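Local coordinates for protein rhamnogalacturonan endolyase YesW (Bacillus subtilis, PDB 2ZUX) that degrades type I rhamnogalacturonan of plant cell walls by endo-type eliminative cleavage, as a calcium-binding beta-propeller lyase of polysaccharide lyase family 11, at residues Ala347-His350 / Gly354-Ser357; Ala331-Asp336 / Asp397-Lys402. All blocks are in the same frame, centred on the assembly; numbering follows the deposited sequence.

Contact 1. Residues Ala347-His350 / Gly354-Ser357; sequences AVDH and GMYS. With CA (calcium ion), chain K.
Ala347 and Tyr356 meet across a beta hairpin that forms the last two strands, 346-348 and 354-357, of a four-stranded antiparallel propeller sheet. The methyl of Ala347 lies over one face of the Tyr356 ring, offset toward its rim, a CH-pi contact with CB 3.8 Å from the ring centroid. Ala347 also carries the backbone pairing: Met355 N donates to Ala347 O at 2.8 Å, nearly straight at 166°, and Ala347 N gives a longer bond to Tyr356 O. Tyr356 holds its ring between the backbone N and the carbonyl carbon (chi1 63°), which turns it back over Ala347. The far end of the ring is fixed by Ala398 O and Arg396 NE, both hydrogen-bonded to the phenol OH. A leucine in place of Tyr356 would probably leave Ala398 O without this mate and strip the Ala347 methyl of its aromatic cover. Met355 crosses Asp349 at about a right angle, its CG 3.7 Å from Asp349 CB and its SD 3.5 Å from Asp349 N. Beyond the strand, Asp349 and His350 turn to a calcium ion that Asp334, Asp336 and Glu340 also bind. Asp349 OD1 coordinates it at 2.4 Å and accepts a weak bond from His350 N, while His350 ND1 reaches the same ion in the plane of the imidazole, 2.6 Å away.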
loop_
_atom_site.group_PDB
_atom_site.type_symbol
_atom_site.label_atom_id
_atom_site.label_comp_id
_atom_site.label_asym_id
_atom_site.label_seq_id
_atom_site.Cartn_x
_atom_site.Cartn_y
_atom_site.Cartn_z
ATOM N N ALA A 347 15.433 3.827 11.824
ATOM C CA ALA A 347 14.375 4.814 11.677
ATOM C C ALA A 347 15.001 6.161 11.404
ATOM O O ALA A 347 16.108 6.455 11.895
ATOM C CB ALA A 347 13.504 4.871 12.906
ATOM N N VAL A 348 14.292 6.967 10.615
ATOM C CA VAL A 348 14.743 8.284 10.193
ATOM C C VAL A 348 13.685 9.291 10.613
ATOM O O VAL A 348 12.493 9.074 10.398
ATOM C CB VAL A 348 14.956 8.323 8.662
ATOM C CG1 VAL A 348 15.424 9.708 8.191
ATOM C CG2 VAL A 348 15.950 7.250 8.243
ATOM N N ASP A 349 14.139 10.392 11.212
ATOM C CA ASP A 349 13.251 11.434 11.719
ATOM C C ASP A 349 12.674 12.275 10.588
ATOM O O ASP A 349 13.133 12.202 9.444
ATOM C CB ASP A 349 14.026 12.304 12.715
ATOM C CG ASP A 349 13.153 12.897 13.800
ATOM O OD1 ASP A 349 11.912 12.743 13.784
ATOM O OD2 ASP A 349 13.744 13.528 14.704
ATOM N N HIS A 350 11.682 13.099 10.928
ATOM C CA HIS A 350 10.969 13.904 9.944
ATOM C C HIS A 350 11.870 14.924 9.240
ATOM O O HIS A 350 11.520 15.431 8.178
ATOM C CB HIS A 350 9.801 14.625 10.622
ATOM C CG HIS A 350 10.230 15.699 11.571
ATOM N ND1 HIS A 350 10.380 15.489 12.925
ATOM C CD2 HIS A 350 10.562 16.992 11.349
ATOM C CE1 HIS A 350 10.775 16.613 13.499
ATOM N NE2 HIS A 350 10.900 17.538 12.563
ATOM N N GLY A 354 19.032 10.440 11.226
ATOM C CA GLY A 354 18.921 9.071 11.703
ATOM C C GLY A 354 18.532 9.069 13.168
ATOM O O GLY A 354 19.126 9.802 13.964
ATOM N N MET A 355 17.542 8.253 13.531
ATOM C CA MET A 355 17.067 8.165 14.919
ATOM C C MET A 355 17.737 7.043 15.708
ATOM O O MET A 355 18.249 7.264 16.811
ATOM C CB MET A 355 15.554 7.967 14.963
ATOM C CG MET A 355 14.779 9.137 14.420
ATOM S SD MET A 355 13.041 8.757 14.129
ATOM C CE MET A 355 12.433 8.523 15.796
ATOM N N TYR A 356 17.705 5.835 15.153
ATOM C CA TYR A 356 18.291 4.670 15.791
ATOM C C TYR A 356 18.499 3.589 14.752
ATOM O O TYR A 356 17.904 3.631 13.668
ATOM C CB TYR A 356 17.381 4.126 16.908
ATOM C CG TYR A 356 16.022 3.619 16.438
ATOM C CD1 TYR A 356 15.890 2.379 15.801
ATOM C CD2 TYR A 356 14.867 4.372 16.649
ATOM C CE1 TYR A 356 14.647 1.912 15.373
ATOM C CE2 TYR A 356 13.612 3.909 16.233
ATOM C CZ TYR A 356 13.515 2.679 15.593
ATOM O OH TYR A 356 12.294 2.208 15.170
ATOM N N SER A 357 19.326 2.613 15.102
ATOM C CA SER A 357 19.420 1.354 14.375
ATOM C C SER A 357 19.440 0.230 15.396
ATOM O O SER A 357 20.182 0.313 16.384
ATOM C CB SER A 357 20.699 1.297 13.556
ATOM O OG SER A 357 20.861 -0.015 13.043
HETATM CA CA CA K . 10.010 13.717 14.771
#

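Contact 2. Residues Ala331-Asp336 / Asp397-Lys402; sequences ADVDGD and DAATGK. With CA (calcium ion), chain L; CA (calcium ion), chain K.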
loop_
_atom_site.group_PDB
_atom_site.type_symbol
_atom_site.label_atom_id
_atom_site.label_comp_id
_atom_site.label_asym_id
_atom_site.label_seq_id
_atom_site.Cartn_x
_atom_site.Cartn_y
_atom_site.Cartn_z
ATOM N N ALA A 331 5.057 6.588 9.787
ATOM C CA ALA A 331 4.139 6.850 10.889
ATOM C C ALA A 331 4.708 7.919 11.792
ATOM O O ALA A 331 5.928 8.068 11.905
ATOM C CB ALA A 331 3.883 5.578 11.702
ATOM N N ASP A 332 3.820 8.633 12.474
ATOM C CA ASP A 332 4.251 9.523 13.543
ATOM C C ASP A 332 4.468 8.655 14.774
ATOM O O ASP A 332 3.512 8.249 15.438
ATOM C CB ASP A 332 3.199 10.601 13.806
ATOM C CG ASP A 332 3.549 11.478 14.997
ATOM O OD1 ASP A 332 4.721 11.494 15.418
ATOM O OD2 ASP A 332 2.638 12.156 15.515
ATOM N N VAL A 333 5.728 8.349 15.059
ATOM C CA VAL A 333 6.066 7.432 16.145
ATOM C C VAL A 333 6.390 8.158 17.446
ATOM O O VAL A 333 6.296 7.571 18.513
ATOM C CB VAL A 333 7.255 6.496 15.778
ATOM C CG1 VAL A 333 6.939 5.681 14.524
ATOM C CG2 VAL A 333 8.573 7.281 15.628
ATOM N N ASP A 334 6.778 9.427 17.348
ATOM C CA ASP A 334 7.256 10.170 18.523
ATOM C C ASP A 334 6.249 11.190 19.057
ATOM O O ASP A 334 6.534 11.897 20.027
ATOM C CB ASP A 334 8.638 10.802 18.257
ATOM C CG ASP A 334 8.633 11.767 17.089
ATOM O OD1 ASP A 334 7.534 12.129 16.624
ATOM O OD2 ASP A 334 9.727 12.169 16.627
ATOM N N GLY A 335 5.084 11.271 18.417
ATOM C CA GLY A 335 3.971 12.083 18.905
ATOM C C GLY A 335 3.998 13.569 18.579
ATOM O O GLY A 335 3.191 14.330 19.127
ATOM N N ASP A 336 4.903 13.991 17.695
ATOM C CA ASP A 336 5.014 15.414 17.333
ATOM C C ASP A 336 4.107 15.827 16.155
ATOM O O ASP A 336 4.159 16.976 15.700
ATOM C CB ASP A 336 6.487 15.816 17.090
ATOM C CG ASP A 336 7.122 15.092 15.909
ATOM O OD1 ASP A 336 6.391 14.412 15.160
ATOM O OD2 ASP A 336 8.360 15.176 15.735
ATOM N N ASP A 397 9.959 -0.960 20.259
ATOM C CA ASP A 397 9.394 0.366 20.406
ATOM C C ASP A 397 9.689 1.130 19.111
ATOM O O ASP A 397 10.843 1.295 18.738
ATOM C CB ASP A 397 10.066 1.032 21.612
ATOM C CG ASP A 397 9.523 2.411 21.918
ATOM O OD1 ASP A 397 9.473 3.270 21.014
ATOM O OD2 ASP A 397 9.200 2.652 23.100
ATOM N N ALA A 398 8.642 1.589 18.422
ATOM C CA ALA A 398 8.828 2.235 17.118
ATOM C C ALA A 398 9.659 3.519 17.187
ATOM O O ALA A 398 10.395 3.844 16.254
ATOM C CB ALA A 398 7.482 2.509 16.461
ATOM N N ALA A 399 9.500 4.253 18.286
ATOM C CA ALA A 399 10.142 5.558 18.452
ATOM C C ALA A 399 11.588 5.487 18.928
ATOM O O ALA A 399 12.426 6.248 18.462
ATOM C CB ALA A 399 9.326 6.428 19.405
ATOM N N THR A 400 11.874 4.583 19.861
ATOM C CA THR A 400 13.199 4.535 20.477
ATOM C C THR A 400 14.066 3.427 19.897
ATOM O O THR A 400 15.293 3.466 20.021
ATOM C CB THR A 400 13.125 4.303 21.996
ATOM O OG1 THR A 400 12.676 2.966 22.247
ATOM C CG2 THR A 400 12.191 5.313 22.673
ATOM N N GLY A 401 13.426 2.429 19.288
ATOM C CA GLY A 401 14.140 1.278 18.755
ATOM C C GLY A 401 14.453 0.204 19.782
ATOM O O GLY A 401 15.019 -0.827 19.439
ATOM N N LYS A 402 14.093 0.448 21.041
ATOM C CA LYS A 402 14.345 -0.516 22.107
ATOM C C LYS A 402 13.653 -1.826 21.768
ATOM O O LYS A 402 12.455 -1.852 21.484
ATOM C CB LYS A 402 13.828 0.012 23.448
ATOM C CG LYS A 402 13.956 -0.988 24.609
ATOM C CD LYS A 402 13.464 -0.398 25.930
ATOM C CE LYS A 402 13.633 -1.372 27.097
ATOM N NZ LYS A 402 14.992 -1.984 27.160
HETATM CA CA CA L . 6.698 12.359 14.674
HETATM CA CA CA K . 10.010 13.717 14.771
#
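Val333 presses both of its methyls against the turn of 397-402, so that one valine and two alanines join a calcium-binding loop to the hairpin turn of the next propeller sheet. CG1, which stands anti to the carbonyl carbon (chi1 -58°), meets Ala398 CB at 3.8 Å, and CG2 lies against the backbone of Ala399, 3.7 Å from its CA. The Ala399 methyl returns the contact over the main chain of the other loop, with CB 3.4 Å from Val333 O. This small patch is the tight part; at its margin Asp334 comes near Ala399 CB through its CA alone. Farther out the two loops diverge, and Thr400 and Lys402 are exposed. Within their own turn, Asp397 OD1 takes Thr400 N at 3.0 Å from above the carboxylate plane in an Asx motif, Thr400 OG1 accepts from the backbone N of Lys402 in an ST turn, and Asp397 OD2 forms a salt bridge with Arg375.

Behind Val333, the sequence Asp332, Asp334 and Asp336 follows the alternating pattern of an EF-hand-like calcium loop. OD1 of each aspartate binds one calcium ion, Asp334 OD1 at 2.1 Å, and Lys338 O and Glu340 add to that site. OD2 of Asp334 and of Asp336 binds the second ion instead, so these two carboxylates bridge the pair of metals. The two ions probably offset the mutual repulsion of the clustered aspartates and hold the loop's shape, leaving Val333 set on its opposite side. The grip between the loops thus rests on van der Waals contact, methyl on methyl and methyl on main chain, without hydrogen bonds or charge pairs, while metal shapes one partner and hydrogen bonds the other.

How the contacts relate
From the N terminus the chain runs down strand 329-331 into the calcium loop 331-336, returns along strand 340-343 and makes the hairpin whose short loop contact 1 closes, the last one inside this four-stranded sheet. It then enters the next four-stranded sheet, and its turn at 397-402 comes back to the calcium loop, so the much longer loop of contact 2 encloses contact 1 entirely. Contact 2 alone joins the two neighbouring sheets directly. The shared calcium ion draws ligands from 331-336 and from 347-350, and Tyr356 reaches from the hairpin to the 397-402 turn, where Gly401 N packs over the ring face opposite the Ala347 methyl.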